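Side-chain contact in interleukin-2 receptor subunit beta (Mus musculus, PDB 6DG5), which probably acts as the signalling beta subunit of the interleukin-2 and interleukin-15 receptors, transducing the mitogenic signal of interleukin-2: residues V30-V35 / K89-V94. Residues are numbered along the deposited sequence; the frame is centred on the assembly and turned at random.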
loop_
_atom_site.group_PDB
_atom_site.type_symbol
_atom_site.label_atom_id
_atom_site.label_comp_id
_atom_site.label_asym_id
_atom_site.label_seq_id
_atom_site.Cartn_x
_atom_site.Cartn_y
_atom_site.Cartn_z
ATOM N N VAL B 30 17.244 26.796 -32.772
ATOM C CA VAL B 30 16.878 26.112 -34.009
ATOM C C VAL B 30 15.387 25.803 -34.031
ATOM O O VAL B 30 14.663 26.084 -33.070
ATOM C CB VAL B 30 17.708 24.831 -34.197
ATOM C CG1 VAL B 30 19.141 25.185 -34.564
ATOM C CG2 VAL B 30 17.668 23.996 -32.936
ATOM N N THR B 31 14.925 25.204 -35.130
ATOM C CA THR B 31 13.491 25.084 -35.377
ATOM C C THR B 31 12.865 23.929 -34.603
ATOM O O THR B 31 11.805 24.092 -33.988
ATOM C CB THR B 31 13.232 24.921 -36.874
ATOM O OG1 THR B 31 14.100 23.910 -37.404
ATOM C CG2 THR B 31 13.476 26.232 -37.606
ATOM N N THR B 32 13.492 22.754 -34.630
ATOM C CA THR B 32 12.896 21.546 -34.079
ATOM C C THR B 32 13.827 20.912 -33.053
ATOM O O THR B 32 15.048 20.884 -33.238
ATOM C CB THR B 32 12.560 20.545 -35.202
ATOM O OG1 THR B 32 11.143 20.525 -35.419
ATOM C CG2 THR B 32 13.039 19.139 -34.867
ATOM N N CYS B 33 13.234 20.421 -31.964
ATOM C CA CYS B 33 13.939 19.692 -30.919
ATOM C C CYS B 33 13.074 18.532 -30.454
ATOM O O CYS B 33 11.848 18.654 -30.377
ATOM C CB CYS B 33 14.275 20.591 -29.721
ATOM S SG CYS B 33 15.445 21.932 -30.037
ATOM N N HIS B 34 13.715 17.411 -30.130
ATOM C CA HIS B 34 13.015 16.195 -29.742
ATOM C C HIS B 34 13.550 15.689 -28.408
ATOM O O HIS B 34 14.603 16.118 -27.929
ATOM C CB HIS B 34 13.145 15.104 -30.812
ATOM C CG HIS B 34 12.234 15.293 -31.985
ATOM N ND1 HIS B 34 12.160 16.477 -32.687
ATOM C CD2 HIS B 34 11.360 14.448 -32.581
ATOM C CE1 HIS B 34 11.280 16.353 -33.664
ATOM N NE2 HIS B 34 10.780 15.131 -33.622
ATOM N N VAL B 35 12.803 14.764 -27.809
ATOM C CA VAL B 35 13.155 14.153 -26.532
ATOM C C VAL B 35 13.198 12.644 -26.726
ATOM O O VAL B 35 12.186 12.033 -27.090
ATOM C CB VAL B 35 12.164 14.531 -25.420
ATOM C CG1 VAL B 35 12.435 13.709 -24.168
ATOM C CG2 VAL B 35 12.251 16.017 -25.114
ATOM N N LYS B 89 23.909 20.482 -39.608
ATOM C CA LYS B 89 24.470 19.177 -39.920
ATOM C C LYS B 89 23.574 18.023 -39.492
ATOM O O LYS B 89 23.846 16.878 -39.869
ATOM C CB LYS B 89 25.847 19.026 -39.265
ATOM N N GLY B 90 22.520 18.288 -38.724
ATOM C CA GLY B 90 21.613 17.235 -38.310
ATOM C C GLY B 90 21.298 17.243 -36.829
ATOM O O GLY B 90 21.287 18.301 -36.194
ATOM N N TRP B 91 21.035 16.063 -36.269
ATOM C CA TRP B 91 20.735 15.958 -34.848
ATOM C C TRP B 91 21.979 16.246 -34.018
ATOM O O TRP B 91 23.046 15.671 -34.256
ATOM C CB TRP B 91 20.198 14.568 -34.512
ATOM C CG TRP B 91 18.773 14.334 -34.903
ATOM C CD1 TRP B 91 18.301 13.351 -35.723
ATOM C CD2 TRP B 91 17.630 15.089 -34.485
ATOM N NE1 TRP B 91 16.936 13.448 -35.841
ATOM C CE2 TRP B 91 16.500 14.508 -35.092
ATOM C CE3 TRP B 91 17.452 16.204 -33.658
ATOM C CZ2 TRP B 91 15.211 15.003 -34.899
ATOM C CZ3 TRP B 91 16.173 16.692 -33.468
ATOM C CH2 TRP B 91 15.069 16.093 -34.086
ATOM N N ARG B 92 21.838 17.137 -33.041
ATOM C CA ARG B 92 22.893 17.447 -32.088
ATOM C C ARG B 92 22.356 17.237 -30.680
ATOM O O ARG B 92 21.311 17.790 -30.323
ATOM C CB ARG B 92 23.395 18.883 -32.260
ATOM N N ARG B 93 23.066 16.436 -29.888
ATOM C CA ARG B 93 22.620 16.119 -28.535
ATOM C C ARG B 93 22.815 17.336 -27.640
ATOM O O ARG B 93 23.949 17.725 -27.341
ATOM C CB ARG B 93 23.383 14.912 -27.994
ATOM C CG ARG B 93 22.748 14.279 -26.762
ATOM C CD ARG B 93 23.627 13.175 -26.192
ATOM N NE ARG B 93 22.962 11.874 -26.200
ATOM C CZ ARG B 93 23.507 10.753 -25.736
ATOM N NH1 ARG B 93 24.729 10.773 -25.221
ATOM N NH2 ARG B 93 22.832 9.613 -25.784
ATOM N N VAL B 94 21.711 17.942 -27.213
ATOM C CA VAL B 94 21.766 19.137 -26.377
ATOM C C VAL B 94 21.862 18.778 -24.901
ATOM O O VAL B 94 22.697 19.319 -24.171
ATOM C CB VAL B 94 20.543 20.034 -26.661
ATOM C CG1 VAL B 94 20.454 21.151 -25.636
ATOM C CG2 VAL B 94 20.623 20.603 -28.069
#
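Thr32 and His34, two residues apart on one side of the chain, both reach the six-membered ring of Trp91 across the intervening strand 79-86. The methyl of Thr32 comes first: its CG2 lies 3.7 Å from CH2 of the indole, an oblique approach, while OG1 makes a weak hydrogen bond to Glu49 on the next strand. Between them, Cys33 is tied to Cys85 of strand 79-86 by a disulfide. His34 carries most of the contact. With CG anti to its carbonyl carbon (chi1 -78°), the imidazole turns one face to the outer edge of the indole, and CH2 of Trp91 approaches ND1 of His34 to 3.3 Å. The ring centroids are 5.0 Å apart and the planes meet at 68°, an offset edge-to-face stack in which the tryptophan supplies the edge. With an alanine in place of His34, the indole edge would probably lose its aromatic partner and be left resting on the Thr32 methyl and on neighbours such as Trp86 and Val84. No hydrogen bond links the two segments directly; both instead pair through their backbones with strand 79-86. Side chains on one face of the antiparallel sheet thus bridge over strand 79-86 to the outermost strand 91-99, in the N-terminal domain of a type I cytokine receptor, beside its Cys33-Cys85 disulfide.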